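Local atomic coordinates of Lin2891 protein (PDB entry 3DB0), a protein that probably binds FMN and may act as a pyridoxamine 5'-phosphate oxidase-like oxidoreductase. Residues D8-I13 and A76-N81; Q16-V21 and T36-G41; G41-T46 and V115-P120. All coordinates share one frame; numbering follows the deposited sequence.

Overall arrangement
All three contacts belong to one six-stranded antiparallel barrel and its N-terminal helix. Interaction 1 packs helix 6-16 on strand 77-86. Interaction 2 joins strands 19-26 and 29-40, which form a hairpin, and interaction 3 pairs strand 43-49 with strand 113-126. The centres of interactions 1 and 2 lie about 10 Å apart. The centres of interactions 2 and 3 lie about 9 Å apart. The centres of interactions 1 and 3 lie about 13 Å apart. Interactions 2 and 3 follow one another along the chain and share Gly41, while the segments of 1 and 3 alternate. Leu42 touches Ile10 and Leu11, and Phe37 touches Ile118. Helix 6-16 thus packs against the barrel.

Interaction 1 (D8-I13 and A76-N81); sequences DKILAI and AFLEIN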
loop_
_atom_site.group_PDB
_atom_site.type_symbol
_atom_site.label_atom_id
_atom_site.label_comp_id
_atom_site.label_asym_id
_atom_site.label_seq_id
_atom_site.Cartn_x
_atom_site.Cartn_y
_atom_site.Cartn_z
ATOM N N ASP B 8 1.580 14.431 -16.530
ATOM C CA ASP B 8 2.375 14.537 -15.315
ATOM C C ASP B 8 1.496 14.327 -14.122
ATOM O O ASP B 8 1.869 13.614 -13.223
ATOM C CB ASP B 8 3.171 15.844 -15.236
ATOM C CG ASP B 8 4.442 15.800 -16.097
ATOM O OD1 ASP B 8 4.777 14.704 -16.592
ATOM O OD2 ASP B 8 5.097 16.848 -16.259
ATOM N N LYS B 9 0.276 14.846 -14.159
ATOM C CA LYS B 9 -0.642 14.651 -13.021
ATOM C C LYS B 9 -1.156 13.206 -12.974
ATOM O O LYS B 9 -1.322 12.617 -11.920
ATOM C CB LYS B 9 -1.801 15.683 -13.041
ATOM N N ILE B 10 -1.382 12.629 -14.141
ATOM C CA ILE B 10 -1.847 11.242 -14.223
ATOM C C ILE B 10 -0.762 10.370 -13.632
ATOM O O ILE B 10 -1.027 9.529 -12.779
ATOM C CB ILE B 10 -2.196 10.848 -15.673
ATOM C CG1 ILE B 10 -3.416 11.599 -16.142
ATOM C CG2 ILE B 10 -2.499 9.323 -15.834
ATOM C CD1 ILE B 10 -3.618 11.607 -17.633
ATOM N N LEU B 11 0.490 10.600 -14.041
ATOM C CA LEU B 11 1.605 9.762 -13.579
ATOM C C LEU B 11 1.832 9.855 -12.100
ATOM O O LEU B 11 2.159 8.859 -11.430
ATOM C CB LEU B 11 2.894 10.101 -14.336
ATOM C CG LEU B 11 2.889 9.612 -15.766
ATOM C CD1 LEU B 11 3.998 10.248 -16.600
ATOM C CD2 LEU B 11 3.039 8.093 -15.704
ATOM N N ALA B 12 1.638 11.060 -11.570
ATOM C CA ALA B 12 1.838 11.310 -10.141
ATOM C C ALA B 12 0.852 10.443 -9.355
ATOM O O ALA B 12 1.212 9.784 -8.371
ATOM C CB ALA B 12 1.661 12.833 -9.808
ATOM N N ILE B 13 -0.384 10.371 -9.844
ATOM C CA ILE B 13 -1.403 9.608 -9.143
ATOM C C ILE B 13 -1.041 8.087 -9.231
ATOM O O ILE B 13 -1.140 7.345 -8.237
ATOM C CB ILE B 13 -2.793 9.877 -9.704
ATOM C CG1 ILE B 13 -3.263 11.324 -9.449
ATOM C CG2 ILE B 13 -3.779 8.907 -9.074
ATOM C CD1 ILE B 13 -4.579 11.687 -10.132
ATOM N N ALA B 76 -7.898 13.838 -5.854
ATOM C CA ALA B 76 -8.071 13.813 -7.310
ATOM C C ALA B 76 -7.708 12.355 -7.628
ATOM O O ALA B 76 -6.769 11.781 -7.050
ATOM C CB ALA B 76 -7.120 14.727 -8.011
ATOM N N PHE B 77 -8.463 11.740 -8.519
ATOM C CA PHE B 77 -8.227 10.351 -8.864
ATOM C C PHE B 77 -8.470 10.137 -10.332
ATOM O O PHE B 77 -8.848 11.058 -11.046
ATOM C CB PHE B 77 -9.046 9.391 -7.999
ATOM C CG PHE B 77 -10.507 9.548 -8.141
ATOM C CD1 PHE B 77 -11.176 10.528 -7.422
ATOM C CD2 PHE B 77 -11.225 8.733 -9.019
ATOM C CE1 PHE B 77 -12.540 10.698 -7.580
ATOM C CE2 PHE B 77 -12.576 8.910 -9.179
ATOM C CZ PHE B 77 -13.238 9.886 -8.447
ATOM N N LEU B 78 -8.225 8.913 -10.772
ATOM C CA LEU B 78 -8.328 8.576 -12.158
ATOM C C LEU B 78 -9.411 7.582 -12.466
ATOM O O LEU B 78 -9.628 6.608 -11.734
ATOM C CB LEU B 78 -6.991 7.957 -12.653
ATOM C CG LEU B 78 -5.717 8.800 -12.551
ATOM C CD1 LEU B 78 -4.449 7.895 -12.891
ATOM C CD2 LEU B 78 -5.879 10.028 -13.424
ATOM N N GLU B 79 -10.076 7.867 -13.583
ATOM C CA GLU B 79 -10.975 6.915 -14.208
ATOM C C GLU B 79 -10.329 6.557 -15.554
ATOM O O GLU B 79 -10.120 7.406 -16.418
ATOM C CB GLU B 79 -12.383 7.486 -14.383
ATOM C CG GLU B 79 -13.171 6.575 -15.228
ATOM C CD GLU B 79 -14.569 7.068 -15.594
ATOM O OE1 GLU B 79 -15.075 8.064 -15.051
ATOM O OE2 GLU B 79 -15.166 6.416 -16.458
ATOM N N ILE B 80 -9.962 5.295 -15.708
ATOM C CA ILE B 80 -9.279 4.789 -16.888
ATOM C C ILE B 80 -10.120 3.714 -17.624
ATOM O O ILE B 80 -10.438 2.675 -17.063
ATOM C CB ILE B 80 -7.959 4.118 -16.464
ATOM C CG1 ILE B 80 -7.052 5.114 -15.748
ATOM C CG2 ILE B 80 -7.245 3.485 -17.667
ATOM C CD1 ILE B 80 -5.799 4.546 -15.141
ATOM N N ASN B 81 -10.470 3.961 -18.884
ATOM C CA ASN B 81 -11.220 2.976 -19.691
ATOM C C ASN B 81 -10.220 2.502 -20.675
ATOM O O ASN B 81 -9.539 3.306 -21.324
ATOM C CB ASN B 81 -12.430 3.604 -20.360
ATOM C CG ASN B 81 -13.458 4.118 -19.330
ATOM O OD1 ASN B 81 -13.550 5.317 -19.087
ATOM N ND2 ASN B 81 -14.148 3.216 -18.679
#
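Ile13 of the helix and Leu78 of the strand meet through first torsions of one kind: CG1 of Ile13 (chi1 -67°) and CG of Leu78 (chi1 -60°) each stand anti to their own carbonyl carbon, beside the backbone N. In Ile13 this leaves CG2 anti to the backbone N. Both branches of Ile13 then reach the leucine. Ile13 CD1 lies 3.9 Å from Leu78 CD2, and Ile13 CG2 lies 4.0 Å from Leu78 CG. The two side chains cross obliquely. Ile13 CD1 also reaches the strand backbone, 3.8 Å from Ala76 O and 4.1 Å from Phe77 CA.

Ile10, one helical turn earlier, meets the same leucine at about a right angle. Ile10 CG2 is 3.8 Å from Leu78 CD1, and Ile10 CG1 is 4.0 Å from Leu78 CD2. Each methyl of Leu78 touches both isoleucines. Helix and strand run at 101° to each other, and no hydrogen bond joins them. The arrangement sets the N-terminal helix across the wall of the antiparallel barrel at strand 77-86, which lies between strands 63-68 and 113-126. Leu78 also touches Ile68 and Ile125 of these neighbours. Phe77 points away from the helix, and its ring meets Tyr34 of a second subunit edge-to-face.

Interaction 2 (Q16-V21 and T36-G41); sequences QHQVGV and TFLHDG
Gln18 and Phe37 share the one direct hydrogen bond of this contact. Phe37 N donates to Gln18 O at 2.7 Å, and the bond is nearly straight, 165° at the hydrogen. The donor is tilted 33° from the carbonyl plane. Gln18 O also takes a CA-H...O contact from Thr36 CA at 3.0 Å. The methyl CG2 of Thr36 comes close to Gln18 O as well, at 3.6 Å. Gln18 O is thus covered by two consecutive residues of the partner.

Water extends the polar link. One molecule lies 2.9 Å from both His17 O and Phe37 O, and so bridges the two segments just beyond the direct bond. The imidazole of His17 is turned to other partners, Ile13 O and Asp71. On the 36-41 side, His39 ND1 donates to Gly41 O, close to the plane of its own ring, which ties the end of the strand to the following turn.

Van der Waals contacts come mainly from the Phe37 ring, against backbone. Phe37 CD2 lies 3.6 Å from Gly20 N, which sits at the ring edge, in its plane. Phe37 CE2 is 3.6 Å from Gly20 C. Gly20 has no side chain, and the ring comes up against its bare backbone. Separately, Leu38 CD2 meets the amide end of Gln18, 3.8 Å from Gln18 NE2, where the two side chains cross.

Val19 and Thr36 form an antiparallel non-hydrogen-bonded pair. Around them the assembly closes in: Thr36 N bonds to Asp103 of the fourth subunit, and Val19 packs on Tyr70 of the second. This is the open end of the beta hairpin of strands 19-26 and 29-40, consistent with the split barrel of the pyridoxamine 5'-phosphate oxidase-like, FMN-binding clan.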
loop_
_atom_site.group_PDB
_atom_site.type_symbol
_atom_site.label_atom_id
_atom_site.label_comp_id
_atom_site.label_asym_id
_atom_site.label_seq_id
_atom_site.Cartn_x
_atom_site.Cartn_y
_atom_site.Cartn_z
ATOM N N GLN B 16 1.877 7.080 -6.907
ATOM C CA GLN B 16 1.536 7.070 -5.505
ATOM C C GLN B 16 0.504 6.065 -5.114
ATOM O O GLN B 16 0.204 5.937 -3.950
ATOM C CB GLN B 16 1.099 8.467 -5.121
ATOM C CG GLN B 16 2.224 9.457 -5.386
ATOM C CD GLN B 16 1.723 10.844 -5.701
ATOM O OE1 GLN B 16 0.564 11.165 -5.436
ATOM N NE2 GLN B 16 2.583 11.670 -6.307
ATOM N N HIS B 17 -0.037 5.321 -6.081
ATOM C CA HIS B 17 -1.064 4.314 -5.767
ATOM C C HIS B 17 -0.852 3.013 -6.535
ATOM O O HIS B 17 -0.676 3.004 -7.736
ATOM C CB HIS B 17 -2.478 4.831 -6.080
ATOM C CG HIS B 17 -2.816 6.090 -5.371
ATOM N ND1 HIS B 17 -2.437 7.331 -5.834
ATOM C CD2 HIS B 17 -3.452 6.302 -4.202
ATOM C CE1 HIS B 17 -2.843 8.254 -4.983
ATOM N NE2 HIS B 17 -3.456 7.655 -3.982
ATOM N N GLN B 18 -0.913 1.919 -5.805
ATOM C CA GLN B 18 -0.750 0.618 -6.382
ATOM C C GLN B 18 -2.020 -0.225 -6.201
ATOM O O GLN B 18 -2.057 -1.360 -6.643
ATOM C CB GLN B 18 0.414 -0.112 -5.757
ATOM C CG GLN B 18 1.767 0.273 -6.340
ATOM C CD GLN B 18 2.888 -0.653 -5.848
ATOM O OE1 GLN B 18 2.707 -1.422 -4.901
ATOM N NE2 GLN B 18 4.050 -0.569 -6.488
ATOM N N VAL B 19 -3.013 0.290 -5.482
ATOM C CA VAL B 19 -4.283 -0.432 -5.363
ATOM C C VAL B 19 -5.363 0.358 -6.098
ATOM O O VAL B 19 -5.475 1.576 -5.963
ATOM C CB VAL B 19 -4.709 -0.684 -3.896
ATOM C CG1 VAL B 19 -6.069 -1.369 -3.824
ATOM C CG2 VAL B 19 -3.684 -1.494 -3.140
ATOM N N GLY B 20 -6.158 -0.342 -6.879
ATOM C CA GLY B 20 -7.247 0.282 -7.585
ATOM C C GLY B 20 -8.368 -0.700 -7.700
ATOM O O GLY B 20 -8.269 -1.844 -7.222
ATOM N N VAL B 21 -9.431 -0.250 -8.345
ATOM C CA VAL B 21 -10.611 -1.076 -8.597
ATOM C C VAL B 21 -10.644 -1.439 -10.092
ATOM O O VAL B 21 -10.616 -0.564 -10.946
ATOM C CB VAL B 21 -11.940 -0.298 -8.195
ATOM C CG1 VAL B 21 -13.184 -1.108 -8.490
ATOM C CG2 VAL B 21 -11.933 0.125 -6.708
ATOM N N THR B 36 -3.913 -4.940 -7.081
ATOM C CA THR B 36 -2.628 -4.256 -7.244
ATOM C C THR B 36 -2.377 -4.035 -8.713
ATOM O O THR B 36 -2.599 -4.942 -9.560
ATOM C CB THR B 36 -1.482 -5.058 -6.594
ATOM O OG1 THR B 36 -1.817 -5.225 -5.232
ATOM C CG2 THR B 36 -0.088 -4.343 -6.679
ATOM N N PHE B 37 -1.996 -2.786 -8.977
ATOM C CA PHE B 37 -1.594 -2.300 -10.272
ATOM C C PHE B 37 -0.170 -1.773 -10.265
ATOM O O PHE B 37 0.157 -0.892 -9.474
ATOM C CB PHE B 37 -2.506 -1.168 -10.730
ATOM C CG PHE B 37 -3.927 -1.613 -11.006
ATOM C CD1 PHE B 37 -4.291 -2.124 -12.262
ATOM C CD2 PHE B 37 -4.863 -1.620 -10.010
ATOM C CE1 PHE B 37 -5.582 -2.548 -12.512
ATOM C CE2 PHE B 37 -6.157 -2.080 -10.255
ATOM C CZ PHE B 37 -6.507 -2.544 -11.502
ATOM N N LEU B 38 0.648 -2.297 -11.179
ATOM C CA LEU B 38 1.957 -1.715 -11.501
ATOM C C LEU B 38 1.731 -0.896 -12.779
ATOM O O LEU B 38 0.729 -1.078 -13.503
ATOM C CB LEU B 38 3.011 -2.825 -11.760
ATOM C CG LEU B 38 3.143 -3.772 -10.550
ATOM C CD1 LEU B 38 4.291 -4.755 -10.616
ATOM C CD2 LEU B 38 3.361 -2.937 -9.339
ATOM N N HIS B 39 2.622 0.032 -13.091
ATOM C CA HIS B 39 2.509 0.738 -14.357
ATOM C C HIS B 39 3.888 0.988 -14.936
ATOM O O HIS B 39 4.902 0.966 -14.269
ATOM C CB HIS B 39 1.802 2.080 -14.168
ATOM C CG HIS B 39 2.630 3.050 -13.409
ATOM N ND1 HIS B 39 3.309 4.082 -14.022
ATOM C CD2 HIS B 39 3.030 3.043 -12.115
ATOM C CE1 HIS B 39 4.031 4.715 -13.118
ATOM N NE2 HIS B 39 3.880 4.101 -11.956
ATOM N N ASP B 40 3.867 1.165 -16.222
ATOM C CA ASP B 40 4.988 1.488 -17.033
ATOM C C ASP B 40 4.449 2.605 -17.885
ATOM O O ASP B 40 3.743 2.396 -18.896
ATOM C CB ASP B 40 5.395 0.328 -17.930
ATOM C CG ASP B 40 6.510 0.739 -18.911
ATOM O OD1 ASP B 40 7.314 1.579 -18.513
ATOM O OD2 ASP B 40 6.560 0.262 -20.055
ATOM N N GLY B 41 4.745 3.820 -17.489
ATOM C CA GLY B 41 4.151 4.926 -18.214
ATOM C C GLY B 41 2.676 4.836 -17.896
ATOM O O GLY B 41 2.295 4.524 -16.758
HETATM O O HOH W 1 0.677 1.900 -10.032
#

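Interaction 3 (G41-T46 and V115-P120); sequences GLTLYT and VIKIVP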
loop_
_atom_site.group_PDB
_atom_site.type_symbol
_atom_site.label_atom_id
_atom_site.label_comp_id
_atom_site.label_asym_id
_atom_site.label_seq_id
_atom_site.Cartn_x
_atom_site.Cartn_y
_atom_site.Cartn_z
ATOM N N GLY B 41 4.745 3.820 -17.489
ATOM C CA GLY B 41 4.151 4.926 -18.214
ATOM C C GLY B 41 2.676 4.836 -17.896
ATOM O O GLY B 41 2.295 4.524 -16.758
ATOM N N LEU B 42 1.846 5.065 -18.903
ATOM C CA LEU B 42 0.393 5.009 -18.709
ATOM C C LEU B 42 -0.171 3.594 -18.929
ATOM O O LEU B 42 -1.393 3.367 -18.805
ATOM C CB LEU B 42 -0.336 6.030 -19.575
ATOM C CG LEU B 42 0.048 7.509 -19.426
ATOM C CD1 LEU B 42 -0.944 8.305 -20.232
ATOM C CD2 LEU B 42 0.087 7.976 -17.985
ATOM N N THR B 43 0.711 2.640 -19.205
ATOM C CA THR B 43 0.281 1.216 -19.292
ATOM C C THR B 43 0.203 0.565 -17.893
ATOM O O THR B 43 1.121 0.659 -17.086
ATOM C CB THR B 43 1.153 0.393 -20.252
ATOM O OG1 THR B 43 0.967 0.887 -21.586
ATOM C CG2 THR B 43 0.762 -1.094 -20.252
ATOM N N LEU B 44 -0.920 -0.081 -17.613
ATOM C CA LEU B 44 -1.115 -0.750 -16.340
ATOM C C LEU B 44 -0.980 -2.273 -16.479
ATOM O O LEU B 44 -1.206 -2.864 -17.560
ATOM C CB LEU B 44 -2.473 -0.427 -15.754
ATOM C CG LEU B 44 -2.844 1.012 -15.379
ATOM C CD1 LEU B 44 -4.171 0.995 -14.656
ATOM C CD2 LEU B 44 -1.864 1.711 -14.518
ATOM N N TYR B 45 -0.528 -2.882 -15.395
ATOM C CA TYR B 45 -0.325 -4.333 -15.324
ATOM C C TYR B 45 -0.880 -4.776 -13.986
ATOM O O TYR B 45 -0.742 -4.104 -12.963
ATOM C CB TYR B 45 1.158 -4.733 -15.429
ATOM C CG TYR B 45 1.833 -4.390 -16.746
ATOM C CD1 TYR B 45 1.660 -5.188 -17.875
ATOM C CD2 TYR B 45 2.693 -3.332 -16.837
ATOM C CE1 TYR B 45 2.289 -4.887 -19.083
ATOM C CE2 TYR B 45 3.335 -3.023 -18.029
ATOM C CZ TYR B 45 3.123 -3.799 -19.147
ATOM O OH TYR B 45 3.713 -3.472 -20.323
ATOM N N THR B 46 -1.641 -5.853 -14.006
ATOM C CA THR B 46 -2.115 -6.395 -12.765
ATOM C C THR B 46 -1.963 -7.954 -12.829
ATOM O O THR B 46 -2.303 -8.595 -13.865
ATOM C CB THR B 46 -3.572 -5.908 -12.462
ATOM O OG1 THR B 46 -3.932 -6.295 -11.147
ATOM C CG2 THR B 46 -4.566 -6.486 -13.447
ATOM N N VAL B 115 -0.254 -12.148 -16.293
ATOM C CA VAL B 115 -0.289 -10.718 -16.136
ATOM C C VAL B 115 -1.322 -10.135 -17.105
ATOM O O VAL B 115 -1.333 -10.484 -18.294
ATOM C CB VAL B 115 1.113 -10.086 -16.349
ATOM C CG1 VAL B 115 1.052 -8.489 -16.400
ATOM C CG2 VAL B 115 2.140 -10.613 -15.275
ATOM N N ILE B 116 -2.224 -9.345 -16.532
ATOM C CA ILE B 116 -3.191 -8.560 -17.267
ATOM C C ILE B 116 -2.604 -7.197 -17.558
ATOM O O ILE B 116 -2.263 -6.398 -16.662
ATOM C CB ILE B 116 -4.541 -8.440 -16.553
ATOM C CG1 ILE B 116 -5.083 -9.853 -16.308
ATOM C CG2 ILE B 116 -5.518 -7.581 -17.426
ATOM C CD1 ILE B 116 -6.254 -9.983 -15.311
ATOM N N LYS B 117 -2.473 -6.949 -18.858
ATOM C CA LYS B 117 -1.952 -5.689 -19.374
ATOM C C LYS B 117 -3.132 -4.842 -19.706
ATOM O O LYS B 117 -4.088 -5.321 -20.319
ATOM C CB LYS B 117 -1.132 -5.917 -20.646
ATOM C CG LYS B 117 -0.600 -4.626 -21.309
ATOM C CD LYS B 117 -0.048 -4.891 -22.744
ATOM C CE LYS B 117 0.721 -3.711 -23.203
ATOM N NZ LYS B 117 1.301 -3.867 -24.579
ATOM N N ILE B 118 -3.103 -3.592 -19.278
ATOM C CA ILE B 118 -4.198 -2.683 -19.617
ATOM C C ILE B 118 -3.676 -1.475 -20.354
ATOM O O ILE B 118 -2.914 -0.655 -19.799
ATOM C CB ILE B 118 -5.019 -2.251 -18.379
ATOM C CG1 ILE B 118 -5.615 -3.488 -17.691
ATOM C CG2 ILE B 118 -6.085 -1.214 -18.766
ATOM C CD1 ILE B 118 -5.929 -3.295 -16.262
ATOM N N VAL B 119 -4.146 -1.346 -21.596
ATOM C CA VAL B 119 -3.818 -0.220 -22.471
ATOM C C VAL B 119 -4.927 0.828 -22.382
ATOM O O VAL B 119 -6.059 0.609 -22.782
ATOM C CB VAL B 119 -3.529 -0.679 -23.964
ATOM C CG1 VAL B 119 -3.309 0.530 -24.912
ATOM C CG2 VAL B 119 -2.328 -1.581 -23.996
ATOM N N PRO B 120 -4.625 2.000 -21.839
ATOM C CA PRO B 120 -5.689 2.998 -21.690
ATOM C C PRO B 120 -6.168 3.611 -22.978
ATOM O O PRO B 120 -5.364 3.893 -23.843
ATOM C CB PRO B 120 -4.993 4.104 -20.890
ATOM C CG PRO B 120 -3.826 3.423 -20.232
ATOM C CD PRO B 120 -3.360 2.484 -21.266
#
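Leu44 to Thr46 and Ile116 to Ile118 pair as neighbouring antiparallel strands, 43-49 and 113-126, within the barrel. The strand directions differ by 158°. Four backbone bonds fix the register. Leu44 N donates to Ile118 O at 3.0 Å, and Ile118 N returns a bond to Leu44 O at 2.7 Å. Thr46 N to Ile116 O and Ile116 N to Thr46 O each measure 2.8 Å. Tyr45 and Lys117 form the non-hydrogen-bonded pair between them.

Leu44, Thr46, Ile116 and Ile118 share one face. Leu44 CB and Ile118 CB meet at 4.1 Å. Thr46 and Ile116 lie side by side, pointing the same way, with Thr46 CG2 3.7 Å from Ile116 CB. That methyl takes the crowded position between backbone N and carbonyl carbon, since OG1 is anti to N (chi1 -171°). Further along this face, Leu44 and Ile118 touch Phe37.

On the other face Tyr45 and Lys117 also run side by side. The ring atom Tyr45 CE1 is 3.7 Å from Lys117 CG, and the extended lysine passes on to CE beside Thr43 CG2. Val115 CG1 touches Tyr45 CD1 at 3.7 Å, with the two side chains crossing.

With backbone polar groups paired across the strands and Thr46 OG1 bonded to Thr36 O, the face of Leu44, Ile116 and Ile118 can be buried as a largely apolar surface.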